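Local coordinates for protein amidase, hydantoinase/carbamoylase family (Burkholderia ambifaria, PDB 5TP4) that probably hydrolyses N-carbamoyl-L-amino acids, as a zinc-dependent amidase of the peptidase M20 family, at residues Leu24-Arg29 against Ala55-Asp60; Glu113-Leu118 against Leu129-Trp134; Met63-Ser66 against Asn72-Ala75. All coordinates share one frame; numbering follows the deposited sequence.

Overall arrangement
The three contacts lie on the same side of the chain's centre, their own centres 10 to 13 Å apart. Contact 1 joins helices 17-28 and 45-60. The chain then enters the hairpin of contact 3, strands 64-67 and 73-77, and later contact 2, where helix 105-121 packs on strand 129-133. Contacts 2 and 3 share one sheet, strand 73-77 pairing antiparallel with strand 129-133. Helix 45-60 ties contact 1 to contact 3 through Cys58, whose SG meets Ala75, and Trp57 ties it to contact 2 through Arg116. Together they form a continuous helix-on-sheet region whose sheet also includes strand 87-91, just ahead of the zinc ligand His92.

Contact 1: Leu24-Arg29 against Ala55-Asp60; sequences LADMAR and AQWCRD
Trp57 reaches from helix 45-60 toward helix 17-28 and meets Asp26 and Met27 with the far end of its six-membered ring. Its CB already points at the other helix, and CG, anti to the carbonyl carbon (chi1 -72°), carries the indole across a backbone separation of 10.9 Å between Trp57 CA and Met27 CA. The contact itself is made by the outer carbons of the benzo ring. There CH2 lies 3.9 Å from Asp26 CB and CZ2 4.0 Å from the same carbon, which sits at the ring edge and in its plane. CZ3, the next carbon round, is met by Met27 CE at 4.1 Å. Met27 starts off to one side, with CG anti to its backbone N (chi1 -177°), and two further bends, at chi2 and chi3, bring its terminal methyl back toward the indole, which it approaches obliquely.

Around this contact, Leu109 and Leu112 of helix 105-121 touch Trp57, and Arg116 of the same helix makes a cation-pi contact with the indole. Met27 also packs on Val105, Leu53 and Phe54. Within helix 45-60, one turn apart, Gln56 NE2 donates to Asp60 OD2 at 3.2 Å.

No hydrogen bond links the two segments. Methylene, thioether methyl and aromatic carbons make a small, partly buried van der Waals contact, with the aspartate contributing its CB rather than its carboxylate.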
ATOM      1  N   LEU B  24      29.526   1.068 -28.605  1.00  8.77           N
ATOM      2  CA  LEU B  24      28.653   0.945 -27.446  1.00  8.68           C
ATOM      3  C   LEU B  24      29.451   0.719 -26.171  1.00  9.33           C
ATOM      4  O   LEU B  24      29.129   1.281 -25.122  1.00 12.50           O
ATOM      5  CB  LEU B  24      27.683  -0.211 -27.672  1.00  8.63           C
ATOM      6  CG  LEU B  24      26.550   0.228 -28.606  1.00 10.59           C
ATOM      7  CD1 LEU B  24      25.887  -0.988 -29.216  1.00 14.87           C
ATOM      8  CD2 LEU B  24      25.548   1.084 -27.809  1.00 11.88           C
ATOM      9  N   ALA B  25      30.460  -0.141 -26.236  1.00  9.81           N
ATOM     10  CA  ALA B  25      31.281  -0.378 -25.060  1.00 13.47           C
ATOM     11  C   ALA B  25      31.991   0.898 -24.637  1.00 13.69           C
ATOM     12  O   ALA B  25      32.076   1.201 -23.442  1.00 14.81           O
ATOM     13  CB  ALA B  25      32.294  -1.482 -25.346  1.00 14.78           C
ATOM     14  N   ASP B  26      32.521   1.651 -25.610  1.00 13.30           N
ATOM     15  CA  ASP B  26      33.229   2.886 -25.303  1.00 12.90           C
ATOM     16  C   ASP B  26      32.291   3.933 -24.719  1.00 10.42           C
ATOM     17  O   ASP B  26      32.655   4.614 -23.750  1.00 11.84           O
ATOM     18  CB  ASP B  26      33.918   3.442 -26.558  1.00 11.99           C
ATOM     19  CG  ASP B  26      35.168   2.646 -26.951  1.00 18.42           C
ATOM     20  OD1 ASP B  26      35.774   1.971 -26.094  1.00 25.67           O
ATOM     21  OD2 ASP B  26      35.557   2.722 -28.130  1.00 22.93           O
ATOM     22  N   MET B  27      31.078   4.062 -25.275  1.00  9.80           N
ATOM     23  CA  MET B  27      30.155   5.071 -24.758  1.00 11.27           C
ATOM     24  C   MET B  27      29.671   4.684 -23.366  1.00 12.64           C
ATOM     25  O   MET B  27      29.513   5.548 -22.494  1.00 13.14           O
ATOM     26  CB  MET B  27      28.979   5.266 -25.718  1.00 11.68           C
ATOM     27  CG  MET B  27      27.994   6.361 -25.308  1.00 10.77           C
ATOM     28  SD  MET B  27      28.724   8.019 -25.204  1.00 11.94           S
ATOM     29  CE  MET B  27      28.873   8.438 -26.964  1.00 11.61           C
ATOM     30  N   ALA B  28      29.496   3.386 -23.113  1.00 10.26           N
ATOM     31  CA  ALA B  28      29.065   2.963 -21.789  1.00 10.65           C
ATOM     32  C   ALA B  28      30.096   3.247 -20.703  1.00 14.45           C
ATOM     33  O   ALA B  28      29.748   3.215 -19.516  1.00 13.71           O
ATOM     34  CB  ALA B  28      28.708   1.483 -21.815  1.00 13.68           C
ATOM     35  N   ARG B  29      31.360   3.525 -21.063  1.00 11.72           N
ATOM     36  CA  ARG B  29      32.322   3.942 -20.046  1.00 12.62           C
ATOM     37  C   ARG B  29      31.987   5.301 -19.465  1.00 12.72           C
ATOM     38  O   ARG B  29      32.395   5.601 -18.338  1.00 17.71           O
ATOM     39  CB  ARG B  29      33.740   4.038 -20.615  1.00 12.97           C
ATOM     40  CG  ARG B  29      34.287   2.823 -21.322  1.00 15.27           C
ATOM     41  CD  ARG B  29      34.367   1.640 -20.457  1.00 19.24           C
ATOM     42  NE  ARG B  29      35.217   0.645 -21.106  1.00 26.52           N
ATOM     43  CZ  ARG B  29      35.594  -0.488 -20.529  1.00 28.56           C
ATOM     44  NH1 ARG B  29      35.189  -0.759 -19.290  1.00 24.14           N
ATOM     45  NH2 ARG B  29      36.375  -1.342 -21.187  1.00 28.49           N
ATOM     46  N   ALA B  55      29.891  13.483 -30.807  1.00 12.19           N
ATOM     47  CA  ALA B  55      30.105  14.506 -31.832  1.00 11.60           C
ATOM     48  C   ALA B  55      31.451  14.309 -32.489  1.00 15.28           C
ATOM     49  O   ALA B  55      31.593  14.447 -33.708  1.00 11.47           O
ATOM     50  CB  ALA B  55      30.031  15.928 -31.238  1.00  9.08           C
ATOM     51  N   GLN B  56      32.452  13.966 -31.689  1.00 11.40           N
ATOM     52  CA  GLN B  56      33.785  13.749 -32.231  1.00 16.17           C
ATOM     53  C   GLN B  56      33.777  12.612 -33.242  1.00 14.98           C
ATOM     54  O   GLN B  56      34.333  12.730 -34.342  1.00 12.62           O
ATOM     55  CB  GLN B  56      34.756  13.448 -31.090  1.00 16.67           C
ATOM     56  CG  GLN B  56      36.114  13.023 -31.598  1.00 21.92           C
ATOM     57  CD  GLN B  56      36.872  14.181 -32.210  1.00 34.39           C
ATOM     58  OE1 GLN B  56      36.975  15.259 -31.611  1.00 35.10           O
ATOM     59  NE2 GLN B  56      37.405  13.971 -33.413  1.00 39.76           N
ATOM     60  N   TRP B  57      33.149  11.491 -32.880  1.00 10.47           N
ATOM     61  CA  TRP B  57      33.025  10.371 -33.806  1.00 10.16           C
ATOM     62  C   TRP B  57      32.335  10.797 -35.095  1.00 14.34           C
ATOM     63  O   TRP B  57      32.754  10.407 -36.192  1.00 11.87           O
ATOM     64  CB  TRP B  57      32.231   9.247 -33.149  1.00 12.35           C
ATOM     65  CG  TRP B  57      33.003   8.547 -32.084  1.00 13.88           C
ATOM     66  CD1 TRP B  57      34.328   8.583 -31.892  1.00 14.99           C
ATOM     67  CD2 TRP B  57      32.459   7.663 -31.094  1.00 12.10           C
ATOM     68  NE1 TRP B  57      34.678   7.773 -30.812  1.00 14.31           N
ATOM     69  CE2 TRP B  57      33.534   7.204 -30.309  1.00 13.23           C
ATOM     70  CE3 TRP B  57      31.162   7.236 -30.785  1.00 11.06           C
ATOM     71  CZ2 TRP B  57      33.352   6.322 -29.240  1.00 15.14           C
ATOM     72  CZ3 TRP B  57      30.982   6.356 -29.730  1.00 13.71           C
ATOM     73  CH2 TRP B  57      32.080   5.917 -28.966  1.00  8.95           C
ATOM     74  N   CYS B  58      31.274  11.599 -34.980  1.00 12.27           N
ATOM     75  CA  CYS B  58      30.556  12.037 -36.176  1.00 12.29           C
ATOM     76  C   CYS B  58      31.438  12.878 -37.076  1.00  8.81           C
ATOM     77  O   CYS B  58      31.435  12.699 -38.303  1.00 10.40           O
ATOM     78  CB  CYS B  58      29.316  12.834 -35.793  1.00 10.20           C
ATOM     79  SG  CYS B  58      28.014  11.808 -35.088  1.00 11.60           S
ATOM     80  N   ARG B  59      32.196  13.813 -36.487  1.00 12.43           N
ATOM     81  CA  ARG B  59      33.084  14.639 -37.291  1.00 11.14           C
ATOM     82  C   ARG B  59      34.186  13.803 -37.924  1.00 11.64           C
ATOM     83  O   ARG B  59      34.579  14.062 -39.066  1.00 13.20           O
ATOM     84  CB  ARG B  59      33.673  15.762 -36.437  1.00 13.31           C
ATOM     85  CG  ARG B  59      32.622  16.751 -35.945  1.00 10.31           C
ATOM     86  CD  ARG B  59      33.317  17.997 -35.342  1.00 20.12           C
ATOM     87  NE  ARG B  59      32.393  18.743 -34.486  1.00 27.51           N
ATOM     88  CZ  ARG B  59      32.311  18.564 -33.170  1.00 26.53           C
ATOM     89  NH1 ARG B  59      33.124  17.698 -32.581  1.00 21.30           N
ATOM     90  NH2 ARG B  59      31.438  19.257 -32.453  1.00 25.36           N
ATOM     91  N   ASP B  60      34.683  12.792 -37.204  1.00 10.73           N
ATOM     92  CA  ASP B  60      35.668  11.878 -37.779  1.00 13.82           C
ATOM     93  C   ASP B  60      35.083  11.073 -38.930  1.00 11.56           C
ATOM     94  O   ASP B  60      35.835  10.608 -39.787  1.00 17.52           O
ATOM     95  CB  ASP B  60      36.204  10.901 -36.717  1.00 16.71           C
ATOM     96  CG  ASP B  60      37.040  11.588 -35.628  1.00 25.41           C
ATOM     97  OD1 ASP B  60      37.592  12.691 -35.880  1.00 26.70           O
ATOM     98  OD2 ASP B  60      37.140  11.004 -34.522  1.00 29.66           O
TER

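Contact 2: Glu113-Leu118 against Leu129-Trp134; sequences EVVRTL and LEIVSW. With EDO (1,2-ethanediol), chain S.
Leu118 and Leu129 reach toward each other tip to tip, and their CD1 methyls stand 3.5 Å apart, closer than ordinary van der Waals contact. Both side chains have CG anti to the carbonyl carbon and an extended second torsion, which carries a CD1 of each leucine to the helix-strand interface. Val114 adds a looser touch to the leucine of the strand, its CG1 lying 4.3 Å from Leu129 CD1. Val115 meets the strand in another manner: its CG2 and the CD1 of Ile131 come within 3.9 Å as the two side chains pass at a slant. In Ile131 the CG1 branch, anti to the carbonyl carbon (chi1 -48°), brings CD1 to the helix, while the CG2 branch stands beside the carbonyl carbon.

Leu129 and Ile131 alternate with Glu130, whose CB points away from the helix. Glu130 OE1 accepts a hydrogen bond of 2.6 Å from O2 of an ethanediol, probably from the crystallisation liquor, and OE2 forms a salt bridge with Arg76. On the helix, Thr117 OG1 donates to Glu113 OE2 at 2.7 Å, from above the carboxylate plane; the same oxygen is held by a salt bridge to Arg19. Farther along the strand, Val132 CG2 lies over the centre of one face of the Trp134 ring.

Helix 398-416 completes the apolar layer, with Leu409, Leu413 and Val412 touching Val114, Leu118 and Leu129 respectively. The axes of segments 113-118 and 129-133 approach to 10.0 Å and run roughly antiparallel, at 151°. This is the packing of an alpha/beta layered domain, in which a helix covers a strand of the central sheet, as in the zinc-binding domain of M20 peptidases.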
ATOM      1  N   GLU B 113      26.870   4.168 -36.980  1.00  7.52           N
ATOM      2  CA  GLU B 113      27.408   3.049 -37.740  1.00 11.79           C
ATOM      3  C   GLU B 113      26.828   3.029 -39.152  1.00 12.92           C
ATOM      4  O   GLU B 113      27.525   2.664 -40.101  1.00 11.68           O
ATOM      5  CB  GLU B 113      27.161   1.726 -36.996  1.00 10.32           C
ATOM      6  CG  GLU B 113      27.493   0.444 -37.799  1.00 10.93           C
ATOM      7  CD  GLU B 113      28.941   0.398 -38.274  1.00 14.29           C
ATOM      8  OE1 GLU B 113      29.820   0.932 -37.558  1.00 15.29           O
ATOM      9  OE2 GLU B 113      29.192  -0.184 -39.370  1.00 11.78           O
ATOM     10  N   VAL B 114      25.557   3.417 -39.312  1.00  7.05           N
ATOM     11  CA  VAL B 114      25.003   3.582 -40.652  1.00  9.06           C
ATOM     12  C   VAL B 114      25.889   4.493 -41.493  1.00  9.87           C
ATOM     13  O   VAL B 114      26.253   4.169 -42.628  1.00  9.58           O
ATOM     14  CB  VAL B 114      23.560   4.109 -40.573  1.00 11.89           C
ATOM     15  CG1 VAL B 114      23.082   4.599 -41.943  1.00 10.47           C
ATOM     16  CG2 VAL B 114      22.654   2.981 -40.076  1.00  8.48           C
ATOM     17  N   VAL B 115      26.267   5.636 -40.939  1.00 10.61           N
ATOM     18  CA  VAL B 115      27.098   6.569 -41.690  1.00 10.24           C
ATOM     19  C   VAL B 115      28.479   5.973 -41.957  1.00 10.84           C
ATOM     20  O   VAL B 115      29.000   6.076 -43.074  1.00 14.74           O
ATOM     21  CB  VAL B 115      27.184   7.904 -40.952  1.00  9.78           C
ATOM     22  CG1 VAL B 115      28.291   8.815 -41.580  1.00 10.62           C
ATOM     23  CG2 VAL B 115      25.804   8.603 -41.025  1.00 10.57           C
ATOM     24  N   ARG B 116      29.084   5.330 -40.958  1.00  9.92           N
ATOM     25  CA  ARG B 116      30.414   4.759 -41.164  1.00 10.02           C
ATOM     26  C   ARG B 116      30.379   3.694 -42.246  1.00 10.31           C
ATOM     27  O   ARG B 116      31.310   3.582 -43.057  1.00 10.88           O
ATOM     28  CB  ARG B 116      30.948   4.151 -39.868  1.00 11.54           C
ATOM     29  CG  ARG B 116      31.305   5.189 -38.813  1.00 10.12           C
ATOM     30  CD  ARG B 116      31.631   4.495 -37.471  1.00 11.72           C
ATOM     31  NE  ARG B 116      32.330   5.411 -36.569  1.00 10.46           N
ATOM     32  CZ  ARG B 116      32.747   5.063 -35.356  1.00 15.56           C
ATOM     33  NH1 ARG B 116      32.483   3.838 -34.896  1.00 15.45           N
ATOM     34  NH2 ARG B 116      33.430   5.932 -34.609  1.00 18.85           N
ATOM     35  N   THR B 117      29.293   2.927 -42.289  1.00 10.37           N
ATOM     36  CA  THR B 117      29.117   1.935 -43.347  1.00 10.40           C
ATOM     37  C   THR B 117      28.934   2.594 -44.716  1.00 10.33           C
ATOM     38  O   THR B 117      29.565   2.172 -45.697  1.00 12.29           O
ATOM     39  CB  THR B 117      27.950   1.009 -42.968  1.00 11.84           C
ATOM     40  OG1 THR B 117      28.427   0.085 -41.963  1.00 10.80           O
ATOM     41  CG2 THR B 117      27.426   0.235 -44.176  1.00 13.68           C
ATOM     42  N   LEU B 118      28.128   3.650 -44.804  1.00 10.60           N
ATOM     43  CA  LEU B 118      27.996   4.356 -46.077  1.00  9.60           C
ATOM     44  C   LEU B 118      29.329   4.938 -46.533  1.00 11.59           C
ATOM     45  O   LEU B 118      29.640   4.913 -47.726  1.00 15.24           O
ATOM     46  CB  LEU B 118      26.948   5.463 -45.963  1.00 11.28           C
ATOM     47  CG  LEU B 118      25.532   4.958 -45.671  1.00 14.80           C
ATOM     48  CD1 LEU B 118      24.580   6.119 -45.620  1.00 13.51           C
ATOM     49  CD2 LEU B 118      25.055   3.897 -46.720  1.00 15.10           C
ATOM     50  N   LEU B 129      21.139  12.647 -44.814  1.00  9.05           N
ATOM     51  CA  LEU B 129      20.919  11.935 -43.563  1.00 11.16           C
ATOM     52  C   LEU B 129      21.317  12.826 -42.400  1.00 11.37           C
ATOM     53  O   LEU B 129      22.275  13.600 -42.497  1.00 12.81           O
ATOM     54  CB  LEU B 129      21.746  10.633 -43.482  1.00 11.72           C
ATOM     55  CG  LEU B 129      21.564   9.584 -44.577  1.00 14.42           C
ATOM     56  CD1 LEU B 129      22.239   8.237 -44.161  1.00 12.12           C
ATOM     57  CD2 LEU B 129      20.107   9.371 -44.805  1.00 12.42           C
ATOM     58  N   GLU B 130      20.587  12.702 -41.291  1.00  9.63           N
ATOM     59  CA  GLU B 130      21.011  13.342 -40.054  1.00  7.11           C
ATOM     60  C   GLU B 130      20.832  12.344 -38.930  1.00  9.15           C
ATOM     61  O   GLU B 130      19.903  11.527 -38.962  1.00 11.47           O
ATOM     62  CB  GLU B 130      20.224  14.625 -39.774  1.00 11.94           C
ATOM     63  CG  GLU B 130      20.646  15.772 -40.724  1.00 13.41           C
ATOM     64  CD  GLU B 130      19.928  17.083 -40.447  1.00 22.00           C
ATOM     65  OE1 GLU B 130      19.380  17.229 -39.338  1.00 23.64           O
ATOM     66  OE2 GLU B 130      19.927  17.971 -41.323  1.00 16.54           O
ATOM     67  N   ILE B 131      21.740  12.379 -37.973  1.00 10.99           N
ATOM     68  CA  ILE B 131      21.609  11.594 -36.754  1.00  8.50           C
ATOM     69  C   ILE B 131      21.340  12.588 -35.633  1.00  9.41           C
ATOM     70  O   ILE B 131      21.964  13.657 -35.588  1.00 11.48           O
ATOM     71  CB  ILE B 131      22.878  10.777 -36.443  1.00  9.84           C
ATOM     72  CG1 ILE B 131      23.381  10.008 -37.646  1.00 11.27           C
ATOM     73  CG2 ILE B 131      22.639   9.842 -35.273  1.00 10.53           C
ATOM     74  CD1 ILE B 131      24.828   9.618 -37.378  1.00 16.96           C
ATOM     75  N   VAL B 132      20.405  12.255 -34.738  1.00  9.96           N
ATOM     76  CA  VAL B 132      20.056  13.167 -33.656  1.00  8.53           C
ATOM     77  C   VAL B 132      20.037  12.439 -32.311  1.00  7.54           C
ATOM     78  O   VAL B 132      19.604  11.280 -32.204  1.00  9.15           O
ATOM     79  CB  VAL B 132      18.706  13.886 -33.936  1.00 10.91           C
ATOM     80  CG1 VAL B 132      17.566  12.886 -34.160  1.00 10.44           C
ATOM     81  CG2 VAL B 132      18.364  14.877 -32.838  1.00 10.02           C
ATOM     82  N   SER B 133      20.582  13.103 -31.296  1.00  8.91           N
ATOM     83  CA  SER B 133      20.367  12.721 -29.914  1.00  7.89           C
ATOM     84  C   SER B 133      19.533  13.839 -29.284  1.00  9.33           C
ATOM     85  O   SER B 133      20.003  14.974 -29.174  1.00 12.04           O
ATOM     86  CB  SER B 133      21.710  12.522 -29.197  1.00  9.53           C
ATOM     87  OG  SER B 133      21.519  12.359 -27.799  1.00  9.18           O
ATOM     88  N   TRP B 134      18.306  13.516 -28.867  1.00  7.52           N
ATOM     89  CA  TRP B 134      17.388  14.537 -28.359  1.00 10.38           C
ATOM     90  C   TRP B 134      17.680  14.843 -26.898  1.00 11.35           C
ATOM     91  O   TRP B 134      17.961  13.936 -26.103  1.00 14.58           O
ATOM     92  CB  TRP B 134      15.940  14.069 -28.481  1.00 11.77           C
ATOM     93  CG  TRP B 134      15.513  13.645 -29.864  1.00  9.30           C
ATOM     94  CD1 TRP B 134      15.392  12.352 -30.357  1.00  8.74           C
ATOM     95  CD2 TRP B 134      15.135  14.520 -30.927  1.00 11.66           C
ATOM     96  NE1 TRP B 134      14.953  12.404 -31.671  1.00 10.12           N
ATOM     97  CE2 TRP B 134      14.808  13.715 -32.042  1.00  8.43           C
ATOM     98  CE3 TRP B 134      15.077  15.915 -31.052  1.00 10.16           C
ATOM     99  CZ2 TRP B 134      14.387  14.262 -33.264  1.00  9.89           C
ATOM    100  CZ3 TRP B 134      14.667  16.462 -32.259  1.00 10.52           C
ATOM    101  CH2 TRP B 134      14.332  15.635 -33.355  1.00 11.86           C
TER
HETATM  102  C1  EDO S 504      15.393  19.433 -39.163  1.00 27.88           C
HETATM  103  O1  EDO S 504      15.690  20.017 -40.437  1.00 33.01           O
HETATM  104  C2  EDO S 504      16.465  18.411 -38.836  1.00 25.00           C
HETATM  105  O2  EDO S 504      17.713  19.104 -38.685  1.00 25.74           O

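Contact 3: Met63-Ser66 against Asn72-Ala75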
ATOM      1  N   MET B  63      31.013  14.164 -40.908  1.00 11.35           N
ATOM      2  CA  MET B  63      29.759  14.869 -40.677  0.57 10.66           C
ATOM      3  C   MET B  63      30.010  16.253 -40.079  1.00 13.02           C
ATOM      4  O   MET B  63      31.052  16.512 -39.474  1.00 12.69           O
ATOM      5  CB  MET B  63      28.874  14.063 -39.729  0.57  8.75           C
ATOM      6  CG  MET B  63      28.657  12.608 -40.191  0.57  8.39           C
ATOM      7  SD  MET B  63      27.572  11.720 -39.083  0.57 11.19           S
ATOM      8  CE  MET B  63      25.973  12.052 -39.837  0.57 10.29           C
ATOM      9  N   THR B  64      29.030  17.139 -40.231  1.00 11.35           N
ATOM     10  CA  THR B  64      29.026  18.399 -39.496  1.00 11.99           C
ATOM     11  C   THR B  64      28.025  18.271 -38.350  1.00 13.14           C
ATOM     12  O   THR B  64      27.013  17.570 -38.466  1.00 13.21           O
ATOM     13  CB  THR B  64      28.685  19.592 -40.389  1.00 14.68           C
ATOM     14  OG1 THR B  64      27.410  19.396 -41.006  1.00 14.48           O
ATOM     15  CG2 THR B  64      29.729  19.749 -41.480  1.00 15.89           C
ATOM     16  N   VAL B  65      28.341  18.896 -37.226  1.00  9.39           N
ATOM     17  CA  VAL B  65      27.586  18.714 -35.987  1.00  8.98           C
ATOM     18  C   VAL B  65      27.170  20.071 -35.445  1.00  9.35           C
ATOM     19  O   VAL B  65      27.940  21.032 -35.495  1.00 13.61           O
ATOM     20  CB  VAL B  65      28.412  17.956 -34.924  1.00 12.56           C
ATOM     21  CG1 VAL B  65      27.595  17.785 -33.635  1.00 13.80           C
ATOM     22  CG2 VAL B  65      28.845  16.569 -35.443  1.00  9.18           C
ATOM     23  N   SER B  66      25.941  20.156 -34.946  1.00 11.83           N
ATOM     24  CA  SER B  66      25.419  21.390 -34.376  1.00 11.94           C
ATOM     25  C   SER B  66      24.392  21.024 -33.313  1.00 10.46           C
ATOM     26  O   SER B  66      23.878  19.902 -33.284  1.00 12.62           O
ATOM     27  CB  SER B  66      24.772  22.281 -35.450  1.00 15.10           C
ATOM     28  OG  SER B  66      23.581  21.685 -35.967  1.00 17.60           O
ATOM     29  N   ASN B  72      19.310  19.931 -28.646  1.00  9.84           N
ATOM     30  CA  ASN B  72      19.204  18.737 -29.486  1.00  9.08           C
ATOM     31  C   ASN B  72      20.441  18.691 -30.371  1.00 12.95           C
ATOM     32  O   ASN B  72      20.846  19.716 -30.927  1.00  9.69           O
ATOM     33  CB  ASN B  72      17.947  18.762 -30.344  1.00 10.54           C
ATOM     34  CG  ASN B  72      16.653  18.652 -29.534  1.00  8.22           C
ATOM     35  OD1 ASN B  72      16.559  17.881 -28.582  1.00  9.84           O
ATOM     36  ND2 ASN B  72      15.630  19.412 -29.947  1.00  8.86           N
ATOM     37  N   LEU B  73      21.078  17.522 -30.450  1.00 10.49           N
ATOM     38  CA  LEU B  73      22.397  17.360 -31.067  1.00  8.82           C
ATOM     39  C   LEU B  73      22.231  16.671 -32.416  1.00 13.80           C
ATOM     40  O   LEU B  73      21.771  15.526 -32.471  1.00 10.22           O
ATOM     41  CB  LEU B  73      23.310  16.538 -30.147  1.00  9.58           C
ATOM     42  CG  LEU B  73      24.787  16.306 -30.505  1.00 11.16           C
ATOM     43  CD1 LEU B  73      25.555  17.613 -30.770  1.00  9.25           C
ATOM     44  CD2 LEU B  73      25.450  15.561 -29.348  1.00  8.73           C
ATOM     45  N   PHE B  74      22.606  17.365 -33.498  1.00 11.04           N
ATOM     46  CA  PHE B  74      22.409  16.899 -34.867  1.00 11.52           C
ATOM     47  C   PHE B  74      23.725  16.722 -35.593  1.00 10.13           C
ATOM     48  O   PHE B  74      24.548  17.633 -35.614  1.00 13.90           O
ATOM     49  CB  PHE B  74      21.601  17.911 -35.675  1.00  8.79           C
ATOM     50  CG  PHE B  74      20.183  18.008 -35.229  1.00 11.25           C
ATOM     51  CD1 PHE B  74      19.831  18.905 -34.223  1.00 12.76           C
ATOM     52  CD2 PHE B  74      19.205  17.201 -35.800  1.00 12.85           C
ATOM     53  CE1 PHE B  74      18.516  18.985 -33.809  1.00 10.30           C
ATOM     54  CE2 PHE B  74      17.874  17.294 -35.387  1.00 13.34           C
ATOM     55  CZ  PHE B  74      17.541  18.170 -34.377  1.00 12.36           C
ATOM     56  N   ALA B  75      23.899  15.582 -36.235  1.00  7.18           N
ATOM     57  CA  ALA B  75      25.040  15.352 -37.119  1.00  7.39           C
ATOM     58  C   ALA B  75      24.506  15.190 -38.538  1.00  9.66           C
ATOM     59  O   ALA B  75      23.533  14.455 -38.764  1.00 13.53           O
ATOM     60  CB  ALA B  75      25.824  14.103 -36.703  1.00  7.22           C
TER
HETATM   61  O   HOH W   1      23.961  19.633 -37.734  1.00 14.80           O
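The Phe74 ring has the carbonyl oxygen of Ser66 at its edge, near the ring plane; the ring also packs against Val132 and Glu130 of strand 129-133 and against Asp68 and Arg185 in loops. The end of the side chain leads away from strand 64-67, and Phe74 is joined to Ser66 through the backbones. Phe74 N donates to Ser66 O over 2.8 Å at 174°, and Ser66 N returns a bond of 3.0 Å to Phe74 O. Phe74 O also accepts a bond from a water at 3.0 Å, which lies 2.7 Å from Ser66 OG. That hydroxyl is hydrogen-bonded to Arg185 as well.

Val65 and Ala75 form the adjoining non-hydrogen-bonded pair, flanked by CA-H...O contacts from Val65 CA to Phe74 O (3.2 Å) and from Ala75 CA to Thr64 O (3.3 Å). Their side chains share the face opposite Phe74 and Ser66. The two methyls of Val65 part company there: CG1, anti to the backbone N, runs 3.5 Å from Leu73 CD1, whereas CG2 leans toward Ala75 CB. Met63 is bent at its thioether, and in the conformer given CE comes near Ala75 CB, a contact that is doubtful because the side chain was modelled in two conformations.

Helix 45-60 covers the Val65 and Ala75 face through Cys58, with Arg51 of that helix reaching Leu73. Strand 73-77 is flanked by its hairpin partner 64-67 and by strand 129-133, whose Ile131 and Ser133 hydrogen-bond to the backbones of Ala75 and Leu73.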